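Local atomic coordinates of hydrogenase maturation factor (Thermoanaerobacter tengcongensis, PDB entry 3VTH), a protein that probably transfers the carbamoyl group of carbamoyl phosphate, in an ATP-dependent reaction, to the C-terminal cysteine of HypE during [NiFe]-hydrogenase maturation. Residues C139-S144 and K221-F226. Sequence-based numbering, arbitrary orientation.
Sequences CGPRFS and KGIGGF. With ZN (zinc ion), chain C.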
ATOM      1  N   CYS A 139      16.751 -10.876   6.384  1.00 25.54           N
ATOM      2  CA  CYS A 139      15.817 -11.098   5.260  1.00 25.82           C
ATOM      3  C   CYS A 139      14.800 -12.201   5.547  1.00 25.27           C
ATOM      4  O   CYS A 139      14.924 -12.928   6.539  1.00 26.11           O
ATOM      5  CB  CYS A 139      16.589 -11.432   3.973  1.00 25.70           C
ATOM      6  SG  CYS A 139      17.230 -13.149   3.819  1.00 26.26           S
ATOM      7  N   GLY A 140      13.793 -12.318   4.684  1.00 24.94           N
ATOM      8  CA  GLY A 140      12.801 -13.394   4.784  1.00 24.42           C
ATOM      9  C   GLY A 140      11.467 -12.942   5.370  1.00 24.23           C
ATOM     10  O   GLY A 140      11.275 -11.761   5.686  1.00 23.80           O
ATOM     11  N   PRO A 141      10.522 -13.879   5.499  1.00 24.41           N
ATOM     12  CA  PRO A 141       9.223 -13.564   6.069  1.00 24.50           C
ATOM     13  C   PRO A 141       9.344 -13.147   7.520  1.00 24.12           C
ATOM     14  O   PRO A 141      10.238 -13.633   8.238  1.00 24.49           O
ATOM     15  CB  PRO A 141       8.458 -14.889   5.975  1.00 24.71           C
ATOM     16  CG  PRO A 141       9.471 -15.921   5.808  1.00 26.24           C
ATOM     17  CD  PRO A 141      10.612 -15.288   5.080  1.00 25.28           C
ATOM     18  N   ARG A 142       8.480 -12.220   7.922  1.00 23.40           N
ATOM     19  CA  ARG A 142       8.381 -11.795   9.302  1.00 23.16           C
ATOM     20  C   ARG A 142       6.894 -11.768   9.625  1.00 23.15           C
ATOM     21  O   ARG A 142       6.337 -12.779  10.030  1.00 22.92           O
ATOM     22  CB  ARG A 142       9.070 -10.432   9.538  1.00 22.96           C
ATOM     23  CG  ARG A 142      10.617 -10.440   9.401  1.00 22.60           C
ATOM     24  CD  ARG A 142      11.306 -11.371  10.429  1.00 22.80           C
ATOM     25  NE  ARG A 142      12.764 -11.221  10.344  1.00 25.85           N
ATOM     26  CZ  ARG A 142      13.557 -11.908   9.525  1.00 24.64           C
ATOM     27  NH1 ARG A 142      13.054 -12.819   8.704  1.00 24.24           N
ATOM     28  NH2 ARG A 142      14.869 -11.669   9.518  1.00 25.76           N
ATOM     29  N   PHE A 143       6.247 -10.622   9.411  1.00 22.92           N
ATOM     30  CA  PHE A 143       4.803 -10.493   9.640  1.00 22.54           C
ATOM     31  C   PHE A 143       3.993 -11.719   9.211  1.00 22.43           C
ATOM     32  O   PHE A 143       3.210 -12.274  10.009  1.00 22.90           O
ATOM     33  CB  PHE A 143       4.260  -9.249   8.922  1.00 21.95           C
ATOM     34  CG  PHE A 143       2.771  -9.107   9.029  1.00 23.53           C
ATOM     35  CD1 PHE A 143       1.976  -9.145   7.895  1.00 21.72           C
ATOM     36  CD2 PHE A 143       2.160  -8.973  10.276  1.00 21.39           C
ATOM     37  CE1 PHE A 143       0.577  -9.018   8.001  1.00 22.64           C
ATOM     38  CE2 PHE A 143       0.761  -8.851  10.390  1.00 22.27           C
ATOM     39  CZ  PHE A 143      -0.027  -8.871   9.257  1.00 22.33           C
ATOM     40  N   SER A 144       4.191 -12.164   7.970  1.00 21.38           N
ATOM     41  CA  SER A 144       3.404 -13.271   7.433  1.00 22.63           C
ATOM     42  C   SER A 144       3.440 -14.547   8.286  1.00 23.26           C
ATOM     43  O   SER A 144       2.483 -15.308   8.259  1.00 23.65           O
ATOM     44  CB  SER A 144       3.832 -13.626   6.001  1.00 22.53           C
ATOM     45  OG  SER A 144       5.220 -13.957   5.973  1.00 22.71           O
ATOM     46  N   LYS A 221       2.730 -20.818  -4.084  1.00 26.65           N
ATOM     47  CA  LYS A 221       2.655 -20.342  -2.698  1.00 26.39           C
ATOM     48  C   LYS A 221       3.870 -19.468  -2.416  1.00 26.71           C
ATOM     49  O   LYS A 221       5.005 -19.932  -2.476  1.00 26.32           O
ATOM     50  CB  LYS A 221       2.562 -21.495  -1.691  1.00 26.75           C
ATOM     51  CG  LYS A 221       2.302 -21.022  -0.252  1.00 25.77           C
ATOM     52  CD  LYS A 221       2.093 -22.199   0.687  1.00 27.09           C
ATOM     53  CE  LYS A 221       2.120 -21.756   2.161  1.00 27.97           C
ATOM     54  NZ  LYS A 221       1.844 -22.929   3.048  1.00 30.03           N
ATOM     55  N   GLY A 222       3.620 -18.199  -2.100  1.00 27.50           N
ATOM     56  CA  GLY A 222       4.695 -17.256  -1.853  1.00 28.33           C
ATOM     57  C   GLY A 222       4.633 -16.842  -0.405  1.00 29.57           C
ATOM     58  O   GLY A 222       4.078 -17.565   0.430  1.00 31.75           O
ATOM     59  N   ILE A 223       5.124 -15.646  -0.120  1.00 28.65           N
ATOM     60  CA  ILE A 223       5.301 -15.181   1.250  1.00 27.19           C
ATOM     61  C   ILE A 223       3.940 -14.832   1.854  1.00 27.09           C
ATOM     62  O   ILE A 223       3.591 -15.294   2.955  1.00 26.16           O
ATOM     63  CB  ILE A 223       6.244 -13.934   1.250  1.00 27.26           C
ATOM     64  CG1 ILE A 223       7.662 -14.316   0.800  1.00 27.94           C
ATOM     65  CG2 ILE A 223       6.288 -13.245   2.608  1.00 26.50           C
ATOM     66  CD1 ILE A 223       8.318 -15.414   1.663  1.00 29.01           C
ATOM     67  N   GLY A 224       3.168 -14.038   1.114  1.00 25.73           N
ATOM     68  CA  GLY A 224       1.911 -13.481   1.611  1.00 25.87           C
ATOM     69  C   GLY A 224       0.661 -14.230   1.189  1.00 25.84           C
ATOM     70  O   GLY A 224      -0.448 -13.899   1.616  1.00 26.20           O
ATOM     71  N   GLY A 225       0.835 -15.223   0.329  1.00 25.11           N
ATOM     72  CA  GLY A 225      -0.280 -16.033  -0.133  1.00 25.52           C
ATOM     73  C   GLY A 225       0.068 -16.631  -1.471  1.00 25.55           C
ATOM     74  O   GLY A 225       1.239 -16.663  -1.852  1.00 25.47           O
ATOM     75  N   PHE A 226      -0.949 -17.089  -2.192  1.00 25.10           N
ATOM     76  CA  PHE A 226      -0.746 -17.706  -3.489  1.00 25.15           C
ATOM     77  C   PHE A 226      -0.835 -16.650  -4.588  1.00 24.76           C
ATOM     78  O   PHE A 226      -1.625 -15.709  -4.469  1.00 24.36           O
ATOM     79  CB  PHE A 226      -1.797 -18.803  -3.734  1.00 25.58           C
ATOM     80  CG  PHE A 226      -1.475 -20.098  -3.051  1.00 27.50           C
ATOM     81  CD1 PHE A 226      -0.901 -21.149  -3.764  1.00 26.89           C
ATOM     82  CD2 PHE A 226      -1.688 -20.251  -1.678  1.00 27.46           C
ATOM     83  CE1 PHE A 226      -0.570 -22.332  -3.140  1.00 26.54           C
ATOM     84  CE2 PHE A 226      -1.369 -21.449  -1.046  1.00 26.86           C
ATOM     85  CZ  PHE A 226      -0.811 -22.487  -1.777  1.00 26.86           C
TER
HETATM   86 ZN    ZN C 801      19.475 -13.241   4.342  1.00 27.74          ZN
HETATM   87  O   HOH W   1       5.181 -16.566   4.677  1.00 21.09           O
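Ile223, at the turn joining strands 218-221 and 226-229, meets Pro141 and Ser144 of the first zinc finger. The apolar part is small: Ile223 CD1 reaches Pro141 CD at 4.1 Å, the two side chains crossing at about a right angle. The other branch, CG2, stands anti to the backbone N and packs against Ser144 OG at 3.6 Å, while Ser144 CB rests on the Ile223 carbonyl oxygen. Polar contact is indirect. One water donates to Ser144 OG (2.9 Å) and to Ile223 O (2.7 Å), spanning the two segments; Ser144 OG is also hydrogen-bonded to Asp110. Each segment also has hydrogen bonds of its own. Arg142 turns its guanidinium back on its own loop, NH1 bonding Cys139 O (2.9 Å) and, nearly straight at 164°, Pro141 O; both carbonyls receive it from above their planes. Across the turn, Gly222 N bonds Gly225 O. Cys139 SG binds zinc at 2.3 Å, the site being completed by Cys114, Cys117 and Cys136. The finger thus meets this turn of the YrdC-like domain through a few van der Waals contacts and a shared water, while backbone hydrogen bonds of Ser144 with Val363 and Asn364 join it to the same domain more directly; the zinc and the Arg142 bonds help to hold the loop's shape.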